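Local structure of protein A49R (Vaccinia virus, 4D5T) at residues S15-V20 with N138-S143; K34-F39 with N48-F53; D93-I98 with K132-E137. The protein inhibits host NF-kappa-B activation by binding BTRC, which lowers ubiquitination of the inhibitor NFKBIA and keeps p65/RELA in the cytoplasm. All blocks are in the same frame, centred on the assembly; numbering follows the deposited sequence. Where two conformers were deposited one is given.

Interaction 1: S15-V20 with N138-S143; sequences SISQLV and NILQLS
Ser17 and Leu140 bring helices 9-23 and 132-150 to 5.8 Å between their CA atoms, the two short segments running almost exactly antiparallel (173°) with their axes 9.1 Å apart. Such close spacing fits the small residues that meet in the middle: Ser17 faces Ser143, with Ser17 CB 3.7 Å from Ser143 CB. In the conformer given, Ser17 OG and Ser143 OG lie 3.4 Å apart. The hydroxyl of Ser17 hydrogen-bonds one turn back on its own helix, to the carbonyls of Leu13 and Ala14; in this conformer its chi1 of 60° sets OG between the backbone N and the carbonyl carbon. Ser143 OG reaches Leu13 O too, though weakly.

Beside the two serines the contact turns apolar. Ile139 CD1 lies against Val20, closest to CG1 at 3.8 Å, and the CG1 of the same isoleucine packs on Ser17 CB. At the outer margin Leu140 CD2 rests 3.8 Å from the carbonyl oxygen of Ser17, while the bent Gln18 chain crosses Leu140 at about a right angle and brings NE2 near the same methyl. Phe53 of helix 49-61 also packs on Ile139. Antiparallel packing of the first long helix on the last belongs here to the all-helical Bcl-2-like fold of A49.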
ATOM      1  N   SER A  15     -12.214 -10.817  -5.447  1.00 28.47           N
ATOM      2  CA  SER A  15     -13.375 -10.226  -4.825  1.00 28.61           C
ATOM      3  C   SER A  15     -13.080  -8.803  -4.313  1.00 25.74           C
ATOM      4  O   SER A  15     -13.928  -7.919  -4.442  1.00 26.07           O
ATOM      5  CB  SER A  15     -13.896 -11.088  -3.682  1.00 30.12           C
ATOM      6  OG  SER A  15     -14.253 -12.369  -4.134  1.00 33.43           O
ATOM      7  N   ILE A  16     -11.947  -8.599  -3.658  1.00 24.66           N
ATOM      8  CA  ILE A  16     -11.663  -7.270  -3.087  1.00 24.29           C
ATOM      9  C   ILE A  16     -11.381  -6.237  -4.205  1.00 24.69           C
ATOM     10  O   ILE A  16     -11.795  -5.079  -4.116  1.00 24.74           O
ATOM     11  CB  ILE A  16     -10.594  -7.285  -2.021  1.00 23.61           C
ATOM     12  CG1 ILE A  16     -10.681  -6.015  -1.156  1.00 23.51           C
ATOM     13  CG2 ILE A  16      -9.222  -7.448  -2.590  1.00 24.95           C
ATOM     14  CD1 ILE A  16     -11.937  -5.933  -0.298  1.00 25.28           C
ATOM     15  N   SER A  17     -10.730  -6.670  -5.279  0.69 24.23           N
ATOM     16  CA  SER A  17     -10.497  -5.754  -6.425  0.69 25.17           C
ATOM     17  C   SER A  17     -11.821  -5.339  -7.096  0.69 24.57           C
ATOM     18  O   SER A  17     -11.991  -4.156  -7.425  0.69 24.37           O
ATOM     19  CB  SER A  17      -9.506  -6.335  -7.457  0.69 25.97           C
ATOM     20  OG  SER A  17      -9.942  -7.553  -8.015  0.69 25.07           O
ATOM     21  N   GLN A  18     -12.758  -6.255  -7.190  1.00 25.48           N
ATOM     22  CA  GLN A  18     -14.124  -5.939  -7.617  1.00 29.50           C
ATOM     23  C   GLN A  18     -14.833  -4.956  -6.673  1.00 28.61           C
ATOM     24  O   GLN A  18     -15.544  -4.068  -7.133  1.00 28.53           O
ATOM     25  CB  GLN A  18     -15.009  -7.193  -7.730  1.00 31.92           C
ATOM     26  CG  GLN A  18     -14.833  -8.033  -8.956  1.00 35.21           C
ATOM     27  CD  GLN A  18     -15.076  -7.299 -10.307  1.00 40.15           C
ATOM     28  OE1 GLN A  18     -15.722  -6.237 -10.393  1.00 41.75           O
ATOM     29  NE2 GLN A  18     -14.479  -7.849 -11.374  1.00 43.06           N
ATOM     30  N   LEU A  19     -14.636  -5.117  -5.374  1.00 28.26           N
ATOM     31  CA  LEU A  19     -15.224  -4.165  -4.383  1.00 26.31           C
ATOM     32  C   LEU A  19     -14.620  -2.769  -4.501  1.00 24.97           C
ATOM     33  O   LEU A  19     -15.338  -1.776  -4.458  1.00 23.66           O
ATOM     34  CB  LEU A  19     -15.080  -4.692  -2.968  1.00 25.91           C
ATOM     35  CG  LEU A  19     -15.871  -3.890  -1.921  1.00 25.75           C
ATOM     36  CD1 LEU A  19     -17.370  -3.965  -2.204  1.00 26.39           C
ATOM     37  CD2 LEU A  19     -15.589  -4.374  -0.510  1.00 26.66           C
ATOM     38  N   VAL A  20     -13.308  -2.696  -4.745  1.00 24.34           N
ATOM     39  CA  VAL A  20     -12.670  -1.412  -4.969  1.00 25.16           C
ATOM     40  C   VAL A  20     -13.276  -0.669  -6.147  1.00 24.46           C
ATOM     41  O   VAL A  20     -13.667   0.482  -6.007  1.00 24.62           O
ATOM     42  CB  VAL A  20     -11.138  -1.548  -5.197  1.00 24.44           C
ATOM     43  CG1 VAL A  20     -10.560  -0.213  -5.613  1.00 22.97           C
ATOM     44  CG2 VAL A  20     -10.489  -2.041  -3.913  1.00 23.00           C
ATOM     45  N   ASN A 138      -6.586   0.562 -13.339  1.00 23.24           N
ATOM     46  CA  ASN A 138      -5.630  -0.511 -13.267  1.00 22.95           C
ATOM     47  C   ASN A 138      -5.851  -1.596 -12.191  1.00 23.58           C
ATOM     48  O   ASN A 138      -5.166  -2.615 -12.226  1.00 21.35           O
ATOM     49  CB  ASN A 138      -4.227   0.093 -13.041  1.00 23.66           C
ATOM     50  CG  ASN A 138      -3.773   0.965 -14.164  1.00 25.12           C
ATOM     51  OD1 ASN A 138      -3.529   0.477 -15.278  1.00 26.74           O
ATOM     52  ND2 ASN A 138      -3.802   2.298 -13.936  1.00 24.48           N
ATOM     53  N   ILE A 139      -6.793  -1.444 -11.244  1.00 22.41           N
ATOM     54  CA  ILE A 139      -6.842  -2.421 -10.152  1.00 24.28           C
ATOM     55  C   ILE A 139      -7.169  -3.871 -10.532  1.00 25.35           C
ATOM     56  O   ILE A 139      -6.596  -4.833  -9.986  1.00 23.19           O
ATOM     57  CB  ILE A 139      -7.751  -1.983  -8.953  1.00 26.79           C
ATOM     58  CG1 ILE A 139      -7.428  -2.878  -7.718  1.00 29.46           C
ATOM     59  CG2 ILE A 139      -9.212  -1.937  -9.309  1.00 26.69           C
ATOM     60  CD1 ILE A 139      -7.417  -2.200  -6.434  1.00 32.47           C
ATOM     61  N   LEU A 140      -8.089  -4.039 -11.480  1.00 25.04           N
ATOM     62  CA  LEU A 140      -8.442  -5.422 -11.875  1.00 27.94           C
ATOM     63  C   LEU A 140      -7.206  -6.120 -12.462  1.00 27.64           C
ATOM     64  O   LEU A 140      -6.900  -7.273 -12.127  1.00 26.88           O
ATOM     65  CB  LEU A 140      -9.625  -5.403 -12.804  1.00 27.56           C
ATOM     66  CG  LEU A 140     -10.929  -4.854 -12.193  1.00 28.04           C
ATOM     67  CD1 LEU A 140     -12.020  -4.915 -13.234  1.00 30.30           C
ATOM     68  CD2 LEU A 140     -11.457  -5.513 -10.898  1.00 28.00           C
ATOM     69  N   GLN A 141      -6.514  -5.433 -13.364  1.00 27.69           N
ATOM     70  CA  GLN A 141      -5.319  -6.028 -13.959  1.00 29.79           C
ATOM     71  C   GLN A 141      -4.250  -6.314 -12.919  1.00 27.40           C
ATOM     72  O   GLN A 141      -3.563  -7.336 -13.029  1.00 26.01           O
ATOM     73  CB  GLN A 141      -4.725  -5.136 -15.034  1.00 31.95           C
ATOM     74  CG  GLN A 141      -3.544  -5.725 -15.774  1.00 35.06           C
ATOM     75  CD  GLN A 141      -3.894  -6.996 -16.526  1.00 39.55           C
ATOM     76  OE1 GLN A 141      -4.676  -6.957 -17.450  1.00 48.75           O
ATOM     77  NE2 GLN A 141      -3.309  -8.129 -16.127  1.00 40.54           N
ATOM     78  N   LEU A 142      -4.043  -5.369 -12.011  1.00 26.41           N
ATOM     79  CA  LEU A 142      -3.023  -5.539 -10.973  1.00 27.27           C
ATOM     80  C   LEU A 142      -3.336  -6.744 -10.085  1.00 25.16           C
ATOM     81  O   LEU A 142      -2.443  -7.536  -9.748  1.00 25.09           O
ATOM     82  CB  LEU A 142      -2.904  -4.327 -10.104  1.00 26.42           C
ATOM     83  CG  LEU A 142      -1.898  -4.484  -8.965  1.00 24.88           C
ATOM     84  CD1 LEU A 142      -0.501  -4.785  -9.472  1.00 27.09           C
ATOM     85  CD2 LEU A 142      -1.855  -3.228  -8.164  1.00 25.38           C
ATOM     86  N   SER A 143      -4.604  -6.895  -9.749  1.00 25.15           N
ATOM     87  CA  SER A 143      -5.042  -8.119  -9.034  1.00 25.84           C
ATOM     88  C   SER A 143      -4.610  -9.411  -9.788  1.00 27.11           C
ATOM     89  O   SER A 143      -4.095 -10.348  -9.197  1.00 26.19           O
ATOM     90  CB  SER A 143      -6.567  -8.066  -8.844  1.00 27.89           C
ATOM     91  OG  SER A 143      -7.052  -9.275  -8.248  1.00 33.33           O
TER

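Interaction 2: K34-F39 with N48-F53; sequences KDIVNF and NPFISF
Ile51 is the apolar centre where helix 49-61 meets helix 29-40, two neighbouring helices of the Bcl-2-like bundle whose short segments run roughly parallel, at 28° with a closest axis approach of 10.1 Å. Its two branches divide the work. CG1 is anti to the carbonyl carbon and lies over Asp35 CB, while CD1 beyond it approaches the backbone of the facing helix, 3.6 Å from Asp35 O. The same methyl also meets Ile36 CG1. The other branch, CG2, contacts Phe39 CD1 at 4.0 Å, as the two side chains slide past each other in opposite directions.

Next to it, Ile36 CD1 touches Phe50 CE2 at 4.1 Å. Ile102 of helix 95-109 packs on both Ile36 and Phe39, and Ile135 of helix 132-150 on Phe50, which places these apolar side chains within the wider core. Phe39 also has a cation-pi partner in Lys106.

Outward from Ile51 the contact becomes polar. The CB of Asp35 still belongs to the apolar patch, but its carboxylate turns to Asn48, the N-cap residue of helix 49-61. The Asn48 amide works in two directions: OD1 accepts a weak capping bond from Phe50 N, and ND2 donates across the interface. The helix start is thereby tied to the neighbouring helix through one side chain. The bond from Asn48 ND2 to Asp35 OD2 is 2.8 Å long and nearly straight at 173°, meeting the anti lone pair of OD2 with the carboxylate and amide planes 75° apart.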
ATOM      1  N   LYS A  34      -6.027  10.016   3.796  1.00 23.28           N
ATOM      2  CA  LYS A  34      -5.863   9.746   5.280  1.00 23.49           C
ATOM      3  C   LYS A  34      -5.822   8.260   5.559  1.00 23.42           C
ATOM      4  O   LYS A  34      -5.056   7.810   6.353  1.00 23.52           O
ATOM      5  CB  LYS A  34      -6.876  10.476   6.233  1.00 27.79           C
ATOM      6  N   ASP A  35      -6.686   7.471   4.887  1.00 24.97           N
ATOM      7  CA  ASP A  35      -6.706   6.003   5.057  1.00 24.29           C
ATOM      8  C   ASP A  35      -5.409   5.361   4.599  1.00 22.83           C
ATOM      9  O   ASP A  35      -4.890   4.449   5.237  1.00 22.91           O
ATOM     10  CB  ASP A  35      -7.898   5.391   4.295  1.00 24.40           C
ATOM     11  CG  ASP A  35      -9.267   5.658   4.956  1.00 27.79           C
ATOM     12  OD1 ASP A  35      -9.303   6.008   6.179  1.00 29.38           O
ATOM     13  OD2 ASP A  35     -10.290   5.435   4.262  1.00 26.36           O
ATOM     14  N   ILE A  36      -4.830   5.861   3.502  1.00 21.68           N
ATOM     15  CA  ILE A  36      -3.516   5.381   3.048  1.00 22.55           C
ATOM     16  C   ILE A  36      -2.442   5.655   4.093  1.00 22.77           C
ATOM     17  O   ILE A  36      -1.661   4.751   4.427  1.00 24.41           O
ATOM     18  CB  ILE A  36      -3.182   5.967   1.641  1.00 22.44           C
ATOM     19  CG1 ILE A  36      -4.123   5.348   0.611  1.00 22.18           C
ATOM     20  CG2 ILE A  36      -1.735   5.664   1.286  1.00 22.62           C
ATOM     21  CD1 ILE A  36      -4.074   5.996  -0.753  1.00 23.27           C
ATOM     22  N   VAL A  37      -2.411   6.879   4.631  1.00 22.94           N
ATOM     23  CA  VAL A  37      -1.454   7.246   5.691  1.00 23.74           C
ATOM     24  C   VAL A  37      -1.618   6.284   6.892  1.00 24.72           C
ATOM     25  O   VAL A  37      -0.645   5.722   7.419  1.00 25.66           O
ATOM     26  CB  VAL A  37      -1.593   8.709   6.150  1.00 24.98           C
ATOM     27  CG1 VAL A  37      -0.689   8.985   7.383  1.00 26.86           C
ATOM     28  CG2 VAL A  37      -1.195   9.642   5.021  1.00 24.82           C
ATOM     29  N   ASN A  38      -2.846   6.120   7.309  1.00 25.91           N
ATOM     30  CA  ASN A  38      -3.116   5.232   8.447  1.00 27.80           C
ATOM     31  C   ASN A  38      -2.660   3.780   8.186  1.00 25.97           C
ATOM     32  O   ASN A  38      -2.149   3.136   9.079  1.00 26.57           O
ATOM     33  CB  ASN A  38      -4.570   5.342   8.871  1.00 28.20           C
ATOM     34  CG  ASN A  38      -4.869   6.655   9.632  1.00 31.39           C
ATOM     35  OD1 ASN A  38      -4.017   7.195  10.284  1.00 31.07           O
ATOM     36  ND2 ASN A  38      -6.116   7.056   9.662  1.00 33.20           N
ATOM     37  N   PHE A  39      -2.880   3.259   6.987  1.00 23.65           N
ATOM     38  CA  PHE A  39      -2.369   1.929   6.639  1.00 24.12           C
ATOM     39  C   PHE A  39      -0.812   1.879   6.801  1.00 24.41           C
ATOM     40  O   PHE A  39      -0.258   0.921   7.374  1.00 25.87           O
ATOM     41  CB  PHE A  39      -2.751   1.568   5.186  1.00 22.89           C
ATOM     42  CG  PHE A  39      -2.132   0.281   4.707  1.00 24.61           C
ATOM     43  CD1 PHE A  39      -2.636  -0.950   5.142  1.00 24.81           C
ATOM     44  CD2 PHE A  39      -0.997   0.302   3.900  1.00 22.60           C
ATOM     45  CE1 PHE A  39      -2.051  -2.148   4.687  1.00 25.18           C
ATOM     46  CE2 PHE A  39      -0.387  -0.867   3.506  1.00 24.81           C
ATOM     47  CZ  PHE A  39      -0.893  -2.105   3.896  1.00 23.84           C
ATOM     48  N   ASN A  48     -12.407   0.476   4.299  1.00 26.31           N
ATOM     49  CA  ASN A  48     -12.082   1.038   2.972  1.00 25.82           C
ATOM     50  C   ASN A  48     -11.553  -0.077   2.076  1.00 25.53           C
ATOM     51  O   ASN A  48     -10.545  -0.638   2.385  1.00 24.78           O
ATOM     52  CB  ASN A  48     -11.034   2.149   3.129  1.00 25.24           C
ATOM     53  CG  ASN A  48     -10.628   2.780   1.803  1.00 25.19           C
ATOM     54  OD1 ASN A  48     -10.555   2.123   0.781  1.00 26.35           O
ATOM     55  ND2 ASN A  48     -10.303   4.069   1.852  1.00 26.72           N
ATOM     56  N   PRO A  49     -12.265  -0.439   0.964  1.00 23.72           N
ATOM     57  CA  PRO A  49     -11.847  -1.576   0.201  1.00 24.94           C
ATOM     58  C   PRO A  49     -10.453  -1.486  -0.397  1.00 24.20           C
ATOM     59  O   PRO A  49      -9.797  -2.523  -0.547  1.00 24.61           O
ATOM     60  CB  PRO A  49     -12.885  -1.672  -0.937  1.00 26.83           C
ATOM     61  CG  PRO A  49     -13.938  -0.744  -0.601  1.00 28.97           C
ATOM     62  CD  PRO A  49     -13.492   0.205   0.479  1.00 27.72           C
ATOM     63  N   PHE A  50      -9.987  -0.275  -0.734  1.00 22.95           N
ATOM     64  CA  PHE A  50      -8.646  -0.155  -1.177  1.00 22.46           C
ATOM     65  C   PHE A  50      -7.619  -0.523  -0.084  1.00 20.44           C
ATOM     66  O   PHE A  50      -6.557  -1.118  -0.387  1.00 20.83           O
ATOM     67  CB  PHE A  50      -8.337   1.251  -1.761  1.00 21.18           C
ATOM     68  CG  PHE A  50      -6.962   1.344  -2.379  1.00 20.25           C
ATOM     69  CD1 PHE A  50      -6.643   0.624  -3.490  1.00 20.93           C
ATOM     70  CD2 PHE A  50      -6.021   2.225  -1.903  1.00 19.52           C
ATOM     71  CE1 PHE A  50      -5.368   0.733  -4.120  1.00 20.82           C
ATOM     72  CE2 PHE A  50      -4.772   2.315  -2.459  1.00 20.05           C
ATOM     73  CZ  PHE A  50      -4.445   1.619  -3.604  1.00 20.90           C
ATOM     74  N   ILE A  51      -7.908  -0.152   1.146  1.00 20.75           N
ATOM     75  CA  ILE A  51      -7.030  -0.527   2.294  1.00 22.10           C
ATOM     76  C   ILE A  51      -7.116  -2.057   2.574  1.00 22.28           C
ATOM     77  O   ILE A  51      -6.097  -2.704   2.757  1.00 21.44           O
ATOM     78  CB  ILE A  51      -7.391   0.297   3.538  1.00 22.53           C
ATOM     79  CG1 ILE A  51      -7.272   1.803   3.304  1.00 22.18           C
ATOM     80  CG2 ILE A  51      -6.540  -0.091   4.726  1.00 24.70           C
ATOM     81  CD1 ILE A  51      -6.038   2.317   2.622  1.00 22.59           C
ATOM     82  N   SER A  52      -8.310  -2.654   2.475  1.00 22.57           N
ATOM     83  CA  SER A  52      -8.387  -4.119   2.479  1.00 22.75           C
ATOM     84  C   SER A  52      -7.570  -4.800   1.374  1.00 22.07           C
ATOM     85  O   SER A  52      -6.842  -5.785   1.644  1.00 22.84           O
ATOM     86  CB  SER A  52      -9.860  -4.570   2.483  1.00 23.57           C
ATOM     87  OG  SER A  52      -9.860  -5.982   2.587  1.00 25.59           O
ATOM     88  N   PHE A  53      -7.609  -4.249   0.171  1.00 21.71           N
ATOM     89  CA  PHE A  53      -6.737  -4.698  -0.955  1.00 22.00           C
ATOM     90  C   PHE A  53      -5.284  -4.617  -0.552  1.00 21.55           C
ATOM     91  O   PHE A  53      -4.537  -5.617  -0.669  1.00 21.70           O
ATOM     92  CB  PHE A  53      -7.041  -3.915  -2.237  1.00 22.19           C
ATOM     93  CG  PHE A  53      -6.080  -4.181  -3.375  1.00 23.92           C
ATOM     94  CD1 PHE A  53      -6.280  -5.262  -4.216  1.00 23.28           C
ATOM     95  CD2 PHE A  53      -5.060  -3.320  -3.622  1.00 23.68           C
ATOM     96  CE1 PHE A  53      -5.395  -5.538  -5.234  1.00 25.25           C
ATOM     97  CE2 PHE A  53      -4.215  -3.537  -4.750  1.00 23.56           C
ATOM     98  CZ  PHE A  53      -4.388  -4.662  -5.508  1.00 23.47           C
TER

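Interaction 3: D93-I98 with K132-E137; sequences DNLENI and KQVIRE. With SO4 (sulfate ion), chain I.
The starts of two helices of the Bcl-2-like fold meet where Val134, in the first turn of helix 132-150, packs against the turn that opens helix 95-109. Val134 buries the largest share of the contact, and its two methyls take different partners. CG1, anti to the backbone N (chi1 -172°), enters the corner where the turn becomes helix: it lies 3.8 Å from Asp93 O, equally near Leu95 N, and 4.0 Å from Ile98 CD1. CG2 faces Asp93, whose OD1 lies 4.1 Å away in the conformer given, a contact that is therefore less certain.

Leu95 extends the apolar surface along helix 132-150. Its CB lies beside Val134 CG1, and its CD1 meets Ile135 CG1 at 3.9 Å, the side chains crossing obliquely. Farther along the same helix Leu95 also packs on Ile139 and Leu142.

The turn has its own brace. Asn94 is the N-cap of helix 95-109, and its OD1 accepts from Asn97 N at 2.8 Å, the donor tilted 33° from the carbonyl plane.

Away from Val134, Gln133 links two charged neighbours on its helix. Its OE1 accepts from Arg136 NH1 at 2.9 Å, on a lone pair and in the carbonyl plane, while its NE2 donates to Glu137 OE1 from above the carboxylate plane. Arg136 NE forms a salt bridge with Glu25. Lys132 NZ bonds to Ile27 O and to a sulfate ion, probably from the crystallisation liquor, which Asn29 N also holds.

No hydrogen bond crosses between 93-98 and 132-137, which implies that apolar packing joins them while polar bonds order each side separately.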
ATOM      1  N   ASP A  93       1.436   7.132 -13.454  0.51 27.58           N
ATOM      2  CA  ASP A  93       0.244   6.388 -13.842  0.51 29.93           C
ATOM      3  C   ASP A  93       0.352   4.876 -13.731  0.51 27.98           C
ATOM      4  O   ASP A  93      -0.427   4.138 -14.393  0.51 27.15           O
ATOM      5  CB  ASP A  93      -0.146   6.728 -15.293  0.51 33.72           C
ATOM      6  CG  ASP A  93      -0.535   8.194 -15.462  0.51 38.61           C
ATOM      7  OD1 ASP A  93      -0.975   8.847 -14.482  0.51 40.52           O
ATOM      8  OD2 ASP A  93      -0.390   8.703 -16.585  0.51 49.64           O
ATOM      9  N   ASN A  94       1.279   4.399 -12.928  1.00 24.65           N
ATOM     10  CA  ASN A  94       1.481   2.957 -12.771  1.00 24.94           C
ATOM     11  C   ASN A  94       1.022   2.517 -11.384  1.00 23.20           C
ATOM     12  O   ASN A  94       1.650   2.861 -10.387  1.00 20.03           O
ATOM     13  CB  ASN A  94       2.973   2.607 -13.013  1.00 25.33           C
ATOM     14  CG  ASN A  94       3.271   1.106 -12.926  1.00 26.71           C
ATOM     15  OD1 ASN A  94       2.946   0.428 -11.964  1.00 25.44           O
ATOM     16  ND2 ASN A  94       3.914   0.589 -13.977  1.00 30.21           N
ATOM     17  N   LEU A  95      -0.042   1.751 -11.317  1.00 23.96           N
ATOM     18  CA  LEU A  95      -0.605   1.360 -10.019  1.00 22.58           C
ATOM     19  C   LEU A  95       0.259   0.363  -9.288  1.00 21.16           C
ATOM     20  O   LEU A  95       0.351   0.429  -8.081  1.00 20.92           O
ATOM     21  CB  LEU A  95      -2.025   0.777 -10.180  1.00 22.52           C
ATOM     22  CG  LEU A  95      -2.741   0.433  -8.865  1.00 23.46           C
ATOM     23  CD1 LEU A  95      -2.971   1.676  -8.005  1.00 22.22           C
ATOM     24  CD2 LEU A  95      -4.083  -0.277  -9.211  1.00 24.47           C
ATOM     25  N   GLU A  96       0.857  -0.582 -10.001  1.00 22.34           N
ATOM     26  CA  GLU A  96       1.763  -1.529  -9.350  1.00 23.89           C
ATOM     27  C   GLU A  96       2.838  -0.794  -8.570  1.00 21.17           C
ATOM     28  O   GLU A  96       3.140  -1.115  -7.423  1.00 22.52           O
ATOM     29  CB  GLU A  96       2.398  -2.483 -10.346  1.00 26.51           C
ATOM     30  CG  GLU A  96       3.246  -3.564  -9.711  1.00 30.70           C
ATOM     31  CD  GLU A  96       3.570  -4.670 -10.763  1.00 38.48           C
ATOM     32  OE1 GLU A  96       3.620  -4.383 -11.961  1.00 43.86           O
ATOM     33  OE2 GLU A  96       3.674  -5.826 -10.416  1.00 39.68           O
ATOM     34  N   ASN A  97       3.349   0.261  -9.154  1.00 22.29           N
ATOM     35  CA  ASN A  97       4.406   1.074  -8.462  1.00 22.35           C
ATOM     36  C   ASN A  97       3.908   1.828  -7.291  1.00 20.70           C
ATOM     37  O   ASN A  97       4.642   2.016  -6.290  1.00 21.67           O
ATOM     38  CB  ASN A  97       5.160   1.987  -9.465  1.00 24.16           C
ATOM     39  CG  ASN A  97       6.002   1.185 -10.449  1.00 26.56           C
ATOM     40  OD1 ASN A  97       6.289   0.041 -10.218  1.00 29.48           O
ATOM     41  ND2 ASN A  97       6.429   1.808 -11.507  1.00 26.65           N
ATOM     42  N   ILE A  98       2.672   2.316  -7.394  1.00 20.38           N
ATOM     43  CA  ILE A  98       2.013   2.957  -6.277  1.00 20.35           C
ATOM     44  C   ILE A  98       1.779   2.014  -5.088  1.00 19.84           C
ATOM     45  O   ILE A  98       2.073   2.370  -3.928  1.00 18.47           O
ATOM     46  CB  ILE A  98       0.684   3.608  -6.744  1.00 20.22           C
ATOM     47  CG1 ILE A  98       1.017   4.869  -7.543  1.00 20.77           C
ATOM     48  CG2 ILE A  98      -0.218   3.951  -5.540  1.00 20.36           C
ATOM     49  CD1 ILE A  98      -0.128   5.402  -8.335  1.00 20.98           C
ATOM     50  N   LYS A 132      -7.052   8.308  -7.503  1.00 22.21           N
ATOM     51  CA  LYS A 132      -8.287   7.586  -7.774  1.00 23.02           C
ATOM     52  C   LYS A 132      -8.351   7.066  -9.270  1.00 22.98           C
ATOM     53  O   LYS A 132      -8.781   5.946  -9.495  1.00 23.74           O
ATOM     54  CB  LYS A 132      -9.549   8.430  -7.410  1.00 26.60           C
ATOM     55  CG  LYS A 132      -9.815   8.487  -5.900  1.00 28.63           C
ATOM     56  CD  LYS A 132     -10.949   9.439  -5.455  1.00 31.13           C
ATOM     57  CE  LYS A 132     -12.312   8.926  -5.767  1.00 30.79           C
ATOM     58  NZ  LYS A 132     -13.304   9.798  -5.072  1.00 28.94           N
ATOM     59  N   GLN A 133      -7.946   7.865 -10.260  1.00 22.31           N
ATOM     60  CA  GLN A 133      -8.011   7.411 -11.653  1.00 22.34           C
ATOM     61  C   GLN A 133      -7.049   6.289 -11.955  1.00 22.99           C
ATOM     62  O   GLN A 133      -7.388   5.351 -12.660  1.00 21.85           O
ATOM     63  CB  GLN A 133      -7.768   8.554 -12.609  1.00 23.49           C
ATOM     64  CG  GLN A 133      -7.628   8.096 -14.051  1.00 24.08           C
ATOM     65  CD  GLN A 133      -8.890   7.492 -14.639  1.00 26.37           C
ATOM     66  OE1 GLN A 133      -9.996   7.652 -14.116  1.00 27.64           O
ATOM     67  NE2 GLN A 133      -8.711   6.762 -15.749  1.00 25.98           N
ATOM     68  N   VAL A 134      -5.869   6.355 -11.345  1.00 21.73           N
ATOM     69  CA  VAL A 134      -4.930   5.282 -11.539  1.00 22.91           C
ATOM     70  C   VAL A 134      -5.467   3.994 -10.864  1.00 21.49           C
ATOM     71  O   VAL A 134      -5.243   2.914 -11.385  1.00 23.16           O
ATOM     72  CB  VAL A 134      -3.559   5.664 -10.958  1.00 23.94           C
ATOM     73  CG1 VAL A 134      -2.569   4.629 -11.345  1.00 24.07           C
ATOM     74  CG2 VAL A 134      -3.128   6.957 -11.585  1.00 30.29           C
ATOM     75  N   ILE A 135      -6.148   4.089  -9.733  1.00 21.28           N
ATOM     76  CA  ILE A 135      -6.746   2.874  -9.119  1.00 21.88           C
ATOM     77  C   ILE A 135      -7.845   2.305 -10.108  1.00 22.36           C
ATOM     78  O   ILE A 135      -7.823   1.136 -10.415  1.00 20.62           O
ATOM     79  CB  ILE A 135      -7.329   3.175  -7.732  1.00 21.73           C
ATOM     80  CG1 ILE A 135      -6.165   3.531  -6.724  1.00 20.51           C
ATOM     81  CG2 ILE A 135      -8.110   2.018  -7.095  1.00 24.35           C
ATOM     82  CD1 ILE A 135      -6.557   4.164  -5.415  1.00 21.39           C
ATOM     83  N   ARG A 136      -8.745   3.172 -10.564  1.00 24.40           N
ATOM     84  CA  ARG A 136      -9.877   2.772 -11.407  1.00 26.21           C
ATOM     85  C   ARG A 136      -9.395   2.047 -12.640  1.00 25.46           C
ATOM     86  O   ARG A 136      -9.961   1.048 -13.048  1.00 29.55           O
ATOM     87  CB  ARG A 136     -10.511   4.010 -12.113  1.00 31.22           C
ATOM     88  CG  ARG A 136     -11.610   4.694 -11.419  1.00 31.65           C
ATOM     89  CD  ARG A 136     -12.258   5.861 -12.182  1.00 30.16           C
ATOM     90  NE  ARG A 136     -12.636   6.778 -11.133  1.00 30.29           N
ATOM     91  CZ  ARG A 136     -12.096   7.952 -10.830  1.00 31.45           C
ATOM     92  NH1 ARG A 136     -11.153   8.533 -11.570  1.00 30.52           N
ATOM     93  NH2 ARG A 136     -12.602   8.638  -9.787  1.00 33.69           N
ATOM     94  N   GLU A 137      -8.422   2.652 -13.288  1.00 23.71           N
ATOM     95  CA  GLU A 137      -7.976   2.180 -14.554  1.00 25.23           C
ATOM     96  C   GLU A 137      -7.222   0.839 -14.475  1.00 24.99           C
ATOM     97  O   GLU A 137      -7.155   0.121 -15.469  1.00 25.74           O
ATOM     98  CB  GLU A 137      -7.161   3.307 -15.189  1.00 29.01           C
ATOM     99  CG  GLU A 137      -6.853   3.182 -16.663  1.00 31.75           C
ATOM    100  CD  GLU A 137      -6.397   4.453 -17.366  1.00 33.41           C
ATOM    101  OE1 GLU A 137      -6.325   5.617 -16.855  1.00 32.44           O
ATOM    102  OE2 GLU A 137      -6.176   4.253 -18.564  1.00 34.48           O
TER
HETATM  103  S   SO4 I1000     -12.952  13.521  -4.999  0.80 42.09           S
HETATM  104  O1  SO4 I1000     -13.133  13.690  -3.530  0.80 34.43           O
HETATM  105  O2  SO4 I1000     -14.189  13.687  -5.774  0.80 40.16           O
HETATM  106  O3  SO4 I1000     -12.382  12.214  -5.205  0.80 36.60           O
HETATM  107  O4  SO4 I1000     -11.993  14.535  -5.470  0.80 39.65           O

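Overall arrangement
Helix 132-150 is common to interactions 1 and 3, whose centres lie 11 Å apart: its first turns receive the start of helix 95-109, and the following turns receive helix 9-23. Interaction 2 joins helices 29-40 and 49-61, with its centre 14 Å from each of the others. The three are in direct touch: Val20 CG2 is 3.5 Å from Pro49 O, Val20 CG1 meets Ile135 CG2, and Phe50 CZ meets Ile135 CD1. Along the chain, interaction 1 closes a loop that encloses interaction 2 and then interaction 3. Contacts both near (interaction 2) and far apart in sequence (interactions 1 and 3) thus converge on one continuous core, uniting the single-chain Bcl-2-like bundle.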